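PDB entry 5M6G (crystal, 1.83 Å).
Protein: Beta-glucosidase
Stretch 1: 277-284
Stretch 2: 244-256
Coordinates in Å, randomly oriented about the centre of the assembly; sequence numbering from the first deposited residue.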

ATOM      1  N   SER A 277      13.746  -3.597   0.067  1.00 14.16           N
ATOM      2  CA  SER A 277      12.979  -4.825  -0.079  1.00 13.95           C
ATOM      3  C   SER A 277      13.612  -6.006   0.654  1.00 14.61           C
ATOM      4  O   SER A 277      14.836  -6.133   0.741  1.00 14.19           O
ATOM      5  CB  SER A 277      12.831  -5.198  -1.551  1.00 15.35           C
ATOM      6  OG  SER A 277      12.264  -6.494  -1.665  1.00 15.32           O
ATOM      7  N   TYR A 278      12.742  -6.884   1.168  1.00 13.89           N
ATOM      8  CA  TYR A 278      13.170  -8.191   1.659  1.00 20.31           C
ATOM      9  C   TYR A 278      13.832  -9.025   0.571  1.00 14.43           C
ATOM     10  O   TYR A 278      14.625  -9.919   0.883  1.00 18.07           O
ATOM     11  CB  TYR A 278      11.977  -9.000   2.157  1.00 18.84           C
ATOM     12  CG  TYR A 278      11.318  -8.621   3.447  1.00 16.89           C
ATOM     13  CD1 TYR A 278      12.051  -8.288   4.578  1.00 19.49           C
ATOM     14  CD2 TYR A 278       9.926  -8.653   3.542  1.00 19.48           C
ATOM     15  CE1 TYR A 278      11.398  -7.965   5.776  1.00 17.06           C
ATOM     16  CE2 TYR A 278       9.272  -8.338   4.716  1.00 20.65           C
ATOM     17  CZ  TYR A 278      10.004  -8.000   5.827  1.00 20.86           C
ATOM     18  OH  TYR A 278       9.322  -7.703   6.976  1.00 16.99           O
ATOM     19  N   SER A 279      13.478  -8.790  -0.691  1.00 13.57           N
ATOM     20  CA  SER A 279      13.876  -9.681  -1.776  1.00 15.77           C
ATOM     21  C   SER A 279      15.377  -9.566  -2.055  1.00 19.37           C
ATOM     22  O   SER A 279      16.098  -8.768  -1.445  1.00 17.37           O
ATOM     23  CB  SER A 279      13.056  -9.381  -3.027  1.00 17.92           C
ATOM     24  OG  SER A 279      13.260  -8.055  -3.473  1.00 17.81           O
ATOM     25  N   SER A 280      15.852 -10.386  -2.997  1.00 17.29           N
ATOM     26  CA  SER A 280      17.241 -10.401  -3.429  1.00 18.38           C
ATOM     27  C   SER A 280      17.337 -10.056  -4.908  1.00 21.29           C
ATOM     28  O   SER A 280      16.366 -10.168  -5.664  1.00 21.61           O
ATOM     29  CB  SER A 280      17.894 -11.771  -3.197  1.00 20.15           C
ATOM     30  OG  SER A 280      17.876 -12.133  -1.829  1.00 19.20           O
ATOM     31  N   TRP A 281      18.527  -9.643  -5.320  1.00 17.59           N
ATOM     32  CA  TRP A 281      18.834  -9.434  -6.729  1.00 16.26           C
ATOM     33  C   TRP A 281      19.990 -10.364  -7.069  1.00 19.49           C
ATOM     34  O   TRP A 281      21.088 -10.220  -6.517  1.00 17.03           O
ATOM     35  CB  TRP A 281      19.174  -7.976  -7.036  1.00 14.79           C
ATOM     36  CG  TRP A 281      19.575  -7.777  -8.481  1.00 17.92           C
ATOM     37  CD1 TRP A 281      18.900  -8.218  -9.590  1.00 20.21           C
ATOM     38  CD2 TRP A 281      20.749  -7.104  -8.971  1.00 19.71           C
ATOM     39  NE1 TRP A 281      19.579  -7.860 -10.732  1.00 18.69           N
ATOM     40  CE2 TRP A 281      20.715  -7.178 -10.381  1.00 17.98           C
ATOM     41  CE3 TRP A 281      21.818  -6.446  -8.357  1.00 17.00           C
ATOM     42  CZ2 TRP A 281      21.711  -6.618 -11.184  1.00 19.54           C
ATOM     43  CZ3 TRP A 281      22.807  -5.887  -9.160  1.00 19.68           C
ATOM     44  CH2 TRP A 281      22.743  -5.976 -10.556  1.00 22.53           C
ATOM     45  N   ASN A 282      19.715 -11.340  -7.941  1.00 16.83           N
ATOM     46  CA  ASN A 282      20.689 -12.354  -8.344  1.00 21.61           C
ATOM     47  C   ASN A 282      21.356 -12.997  -7.133  1.00 24.21           C
ATOM     48  O   ASN A 282      22.569 -13.203  -7.101  1.00 20.20           O
ATOM     49  CB  ASN A 282      21.722 -11.765  -9.304  1.00 20.93           C
ATOM     50  CG  ASN A 282      21.117 -11.406 -10.646  1.00 18.72           C
ATOM     51  OD1 ASN A 282      20.146 -12.031 -11.086  1.00 19.35           O
ATOM     52  ND2 ASN A 282      21.669 -10.394 -11.295  1.00 20.99           N
ATOM     53  N   GLY A 283      20.547 -13.307  -6.121  1.00 21.08           N
ATOM     54  CA  GLY A 283      21.021 -13.972  -4.930  1.00 17.59           C
ATOM     55  C   GLY A 283      21.614 -13.073  -3.866  1.00 20.83           C
ATOM     56  O   GLY A 283      21.986 -13.578  -2.800  1.00 27.01           O
ATOM     57  N   GLU A 284      21.731 -11.770  -4.112  1.00 17.64           N
ATOM     58  CA  GLU A 284      22.242 -10.824  -3.119  1.00 20.26           C
ATOM     59  C   GLU A 284      21.067 -10.141  -2.423  1.00 21.48           C
ATOM     60  O   GLU A 284      20.241  -9.507  -3.089  1.00 17.90           O
ATOM     61  CB  GLU A 284      23.144  -9.774  -3.775  1.00 20.21           C
ATOM     62  CG  GLU A 284      23.637  -8.679  -2.814  1.00 26.77           C
ATOM     63  CD  GLU A 284      24.250  -7.470  -3.533  1.00 35.39           C
ATOM     64  OE1 GLU A 284      25.120  -6.798  -2.935  1.00 31.59           O
ATOM     65  OE2 GLU A 284      23.870  -7.193  -4.694  1.00 37.75           O
TER
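Stretch 2, residues 244-256: DQGNTEISEQELR

Stretch 2 runs alongside stretch 1 in the same direction, and the two pair as short parallel strands, residues 247-248 against residues 280-281. Ser280 forms a bridge with Asn247 (CA to CA 4.6 Å) and Trp281 with Thr248 (CA to CA 4.8 Å). The register extends a little beyond the strands: the CA atoms of Ser279 and Gln245 lie 4.2 Å apart, those of Asn282 and Glu249 4.6 Å. Three backbone hydrogen bonds hold this register. Ser280 N donates to Gly246 O (2.9 Å), Thr248 N to Ser280 O (2.8 Å) and Asn282 N to Thr248 O (2.9 Å). Ser280 thus uses both its amide and its carbonyl on the residues flanking Asn247, the pattern expected of parallel pairing, and Thr248 does the same with the residues flanking Trp281. A CA-H...O contact from Trp281 CA to Thr248 O (3.4 Å) adds to the ladder.

Beyond the strands the two chains part company. Stretch 1 turns back through a type I' turn from Trp281 to Glu284, closed by hydrogen bonds from Trp281 N to Glu284 O (2.8 Å) and from Glu284 N to Trp281 O (2.9 Å). Gly283 occupies a position in this turn where a CB would be jammed against the carbonyl O of Asn282. Stretch 2 instead continues through Glu249 and Ile250 into a helix beginning at Glu252. Ser251 caps it, its OG accepting from Glu254 N at 2.9 Å, while Ser251 N donates to Glu254 OE1 at 3.0 Å.

The side chains of Ser280 and Asn247 share one face of the sheet, those of Trp281 and Thr248 the other. Asn247, with chi1 near 180°, reaches the turn, where its OD1 accepts from Gly283 N (2.9 Å); the strand is thereby tied to the turn as well as to its partner strand. Water 1 extends the contact on the Ser280 side, donating to Gln245 O at 2.9 Å and lying 2.8 Å from Ser280 OG, to which it is also hydrogen-bonded.

Trp281 has the largest area covered by the other stretch. Its indole reaches past Thr248 to the start of the helix, and Leu255 CD2 packs over one ring face, 3.8 Å from the centroid of the five-membered ring and only 9° off its normal, a CH-pi contact. At the ring edge, Trp281 NE1 donates to Ile250 O (2.9 Å). The same carbonyl accepts from the Asn282 amide, ND2 to Ile250 O being 3.0 Å, so two neighbouring side chains converge on one backbone acceptor just after the strand. Farther along the indole, Trp281 CZ2 approaches Glu252 CA to 3.5 Å.

At the opposite end of the contact, Tyr278 points its CA-to-CB bond toward stretch 2, and its CD2 lies 3.2 Å from Gln245 NE2. Ser279 CB rests 3.2 Å from Gly246 O, next to the first rung of the backbone ladder.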

ATOM      1  N   ASP A 244       6.963 -14.068  -2.779  1.00 15.49           N
ATOM      2  CA  ASP A 244       7.216 -12.935  -1.899  1.00 14.55           C
ATOM      3  C   ASP A 244       8.526 -13.126  -1.140  1.00 11.98           C
ATOM      4  O   ASP A 244       8.827 -14.226  -0.668  1.00 16.19           O
ATOM      5  CB  ASP A 244       6.059 -12.770  -0.913  1.00 11.93           C
ATOM      6  CG  ASP A 244       6.114 -11.442  -0.193  1.00 15.00           C
ATOM      7  OD1 ASP A 244       6.388 -10.446  -0.888  1.00 14.46           O
ATOM      8  OD2 ASP A 244       5.898 -11.393   1.043  1.00 15.63           O
ATOM      9  N   GLN A 245       9.301 -12.041  -1.028  1.00 14.63           N
ATOM     10  CA  GLN A 245      10.632 -12.026  -0.412  1.00 18.20           C
ATOM     11  C   GLN A 245      11.625 -12.891  -1.197  1.00 18.37           C
ATOM     12  O   GLN A 245      12.688 -13.243  -0.682  1.00 14.37           O
ATOM     13  CB  GLN A 245      10.576 -12.464   1.058  1.00 15.22           C
ATOM     14  CG  GLN A 245       9.457 -11.772   1.850  1.00 21.40           C
ATOM     15  CD  GLN A 245       9.507 -12.049   3.346  1.00 21.39           C
ATOM     16  OE1 GLN A 245      10.371 -12.791   3.841  1.00 20.98           O
ATOM     17  NE2 GLN A 245       8.547 -11.472   4.074  1.00 16.85           N
ATOM     18  N   GLY A 246      11.278 -13.222  -2.441  1.00 16.34           N
ATOM     19  CA  GLY A 246      12.055 -14.123  -3.261  1.00 15.25           C
ATOM     20  C   GLY A 246      13.286 -13.490  -3.873  1.00 16.72           C
ATOM     21  O   GLY A 246      13.823 -12.489  -3.389  1.00 15.78           O
ATOM     22  N   ASN A 247      13.733 -14.092  -4.971  1.00 14.21           N
ATOM     23  CA  ASN A 247      14.987 -13.729  -5.614  1.00 14.85           C
ATOM     24  C   ASN A 247      14.660 -13.212  -7.004  1.00 17.49           C
ATOM     25  O   ASN A 247      14.024 -13.916  -7.797  1.00 19.01           O
ATOM     26  CB  ASN A 247      15.934 -14.933  -5.674  1.00 17.76           C
ATOM     27  CG  ASN A 247      17.293 -14.591  -6.277  1.00 19.65           C
ATOM     28  OD1 ASN A 247      17.689 -13.430  -6.321  1.00 20.49           O
ATOM     29  ND2 ASN A 247      18.015 -15.613  -6.744  1.00 23.51           N
ATOM     30  N   THR A 248      15.072 -11.985  -7.291  1.00 12.47           N
ATOM     31  CA  THR A 248      14.843 -11.388  -8.601  1.00 13.17           C
ATOM     32  C   THR A 248      16.071 -11.648  -9.465  1.00 20.67           C
ATOM     33  O   THR A 248      17.131 -11.047  -9.257  1.00 17.02           O
ATOM     34  CB  THR A 248      14.550  -9.900  -8.464  1.00 17.33           C
ATOM     35  OG1 THR A 248      13.294  -9.744  -7.797  1.00 19.07           O
ATOM     36  CG2 THR A 248      14.479  -9.242  -9.825  1.00 15.00           C
ATOM     37  N   GLU A 249      15.935 -12.563 -10.419  1.00 15.19           N
ATOM     38  CA  GLU A 249      17.075 -13.087 -11.163  1.00 20.06           C
ATOM     39  C   GLU A 249      17.016 -12.517 -12.576  1.00 17.74           C
ATOM     40  O   GLU A 249      16.524 -13.157 -13.497  1.00 19.79           O
ATOM     41  CB  GLU A 249      17.042 -14.603 -11.160  1.00 23.02           C
ATOM     42  CG  GLU A 249      16.765 -15.197  -9.785  1.00 25.79           C
ATOM     43  CD  GLU A 249      16.659 -16.714  -9.829  1.00 35.48           C
ATOM     44  OE1 GLU A 249      17.676 -17.367 -10.153  1.00 37.64           O
ATOM     45  OE2 GLU A 249      15.558 -17.250  -9.563  1.00 24.02           O
ATOM     46  N   ILE A 250      17.511 -11.285 -12.729  1.00 16.30           N
ATOM     47  CA  ILE A 250      17.446 -10.543 -13.979  1.00 13.83           C
ATOM     48  C   ILE A 250      18.730  -9.732 -14.134  1.00 14.55           C
ATOM     49  O   ILE A 250      19.464  -9.489 -13.176  1.00 19.94           O
ATOM     50  CB  ILE A 250      16.215  -9.605 -14.051  1.00 14.11           C
ATOM     51  CG1 ILE A 250      16.334  -8.484 -13.016  1.00 16.26           C
ATOM     52  CG2 ILE A 250      14.900 -10.375 -13.830  1.00 15.38           C
ATOM     53  CD1 ILE A 250      15.129  -7.534 -13.038  1.00 13.35           C
ATOM     54  N   SER A 251      18.998  -9.311 -15.366  1.00 19.62           N
ATOM     55  CA  SER A 251      20.184  -8.511 -15.622  1.00 18.19           C
ATOM     56  C   SER A 251      20.059  -7.145 -14.950  1.00 22.27           C
ATOM     57  O   SER A 251      18.961  -6.688 -14.605  1.00 17.80           O
ATOM     58  CB  SER A 251      20.383  -8.319 -17.119  1.00 17.50           C
ATOM     59  OG  SER A 251      19.359  -7.485 -17.630  1.00 18.73           O
ATOM     60  N   GLU A 252      21.202  -6.475 -14.777  1.00 17.39           N
ATOM     61  CA  GLU A 252      21.145  -5.100 -14.291  1.00 18.31           C
ATOM     62  C   GLU A 252      20.377  -4.212 -15.260  1.00 15.56           C
ATOM     63  O   GLU A 252      19.640  -3.310 -14.839  1.00 18.40           O
ATOM     64  CB  GLU A 252      22.545  -4.544 -14.052  1.00 18.08           C
ATOM     65  CG  GLU A 252      22.480  -3.143 -13.455  1.00 19.11           C
ATOM     66  CD  GLU A 252      23.798  -2.671 -12.913  1.00 20.59           C
ATOM     67  OE1 GLU A 252      24.751  -3.478 -12.884  1.00 18.43           O
ATOM     68  OE2 GLU A 252      23.870  -1.493 -12.509  1.00 21.14           O
ATOM     69  N   GLN A 253      20.511  -4.466 -16.564  1.00 18.16           N
ATOM     70  CA  GLN A 253      19.719  -3.723 -17.541  1.00 20.03           C
ATOM     71  C   GLN A 253      18.223  -3.905 -17.297  1.00 15.80           C
ATOM     72  O   GLN A 253      17.462  -2.931 -17.302  1.00 18.98           O
ATOM     73  CB  GLN A 253      20.075  -4.156 -18.963  1.00 19.07           C
ATOM     74  CG  GLN A 253      19.339  -3.352 -20.018  1.00 24.18           C
ATOM     75  CD  GLN A 253      19.654  -3.796 -21.430  1.00 42.67           C
ATOM     76  OE1 GLN A 253      20.422  -4.742 -21.643  1.00 38.00           O
ATOM     77  NE2 GLN A 253      19.060  -3.118 -22.408  1.00 35.92           N
ATOM     78  N   GLU A 254      17.776  -5.149 -17.093  1.00 17.90           N
ATOM     79  CA  GLU A 254      16.347  -5.381 -16.866  1.00 15.02           C
ATOM     80  C   GLU A 254      15.893  -4.740 -15.562  1.00 15.01           C
ATOM     81  O   GLU A 254      14.790  -4.176 -15.484  1.00 15.97           O
ATOM     82  CB  GLU A 254      16.038  -6.884 -16.854  1.00 18.70           C
ATOM     83  CG  GLU A 254      16.225  -7.575 -18.203  1.00 33.23           C
ATOM     84  CD  GLU A 254      16.136  -9.102 -18.123  1.00 36.58           C
ATOM     85  OE1 GLU A 254      17.078  -9.765 -17.607  1.00 27.91           O
ATOM     86  OE2 GLU A 254      15.115  -9.639 -18.591  1.00 43.81           O
ATOM     87  N   LEU A 255      16.723  -4.827 -14.524  1.00 17.29           N
ATOM     88  CA  LEU A 255      16.385  -4.186 -13.257  1.00 16.89           C
ATOM     89  C   LEU A 255      16.253  -2.683 -13.441  1.00 15.15           C
ATOM     90  O   LEU A 255      15.297  -2.071 -12.955  1.00 15.83           O
ATOM     91  CB  LEU A 255      17.443  -4.520 -12.203  1.00 12.68           C
ATOM     92  CG  LEU A 255      17.192  -4.031 -10.768  1.00 15.18           C
ATOM     93  CD1 LEU A 255      16.092  -4.859 -10.128  1.00 15.88           C
ATOM     94  CD2 LEU A 255      18.476  -4.081  -9.919  1.00 13.93           C
ATOM     95  N   ARG A 256      17.187  -2.079 -14.177  1.00 15.70           N
ATOM     96  CA  ARG A 256      17.173  -0.638 -14.390  1.00 14.58           C
ATOM     97  C   ARG A 256      16.054  -0.202 -15.322  1.00 17.25           C
ATOM     98  O   ARG A 256      15.513   0.899 -15.160  1.00 19.35           O
ATOM     99  CB  ARG A 256      18.519  -0.173 -14.948  1.00 17.95           C
ATOM    100  CG  ARG A 256      19.655  -0.275 -13.956  1.00 15.83           C
ATOM    101  CD  ARG A 256      20.973   0.067 -14.602  1.00 15.60           C
ATOM    102  NE  ARG A 256      22.000   0.362 -13.606  1.00 16.63           N
ATOM    103  CZ  ARG A 256      22.213   1.567 -13.086  1.00 13.91           C
ATOM    104  NH1 ARG A 256      21.462   2.597 -13.454  1.00 17.07           N
ATOM    105  NH2 ARG A 256      23.172   1.741 -12.180  1.00 16.22           N
TER
HETATM  106  O   HOH W   1      15.559 -13.179  -0.647  1.00 22.55           O
HETATM  107  O   HOH W   2      14.696  -7.902  -5.513  1.00 16.04           O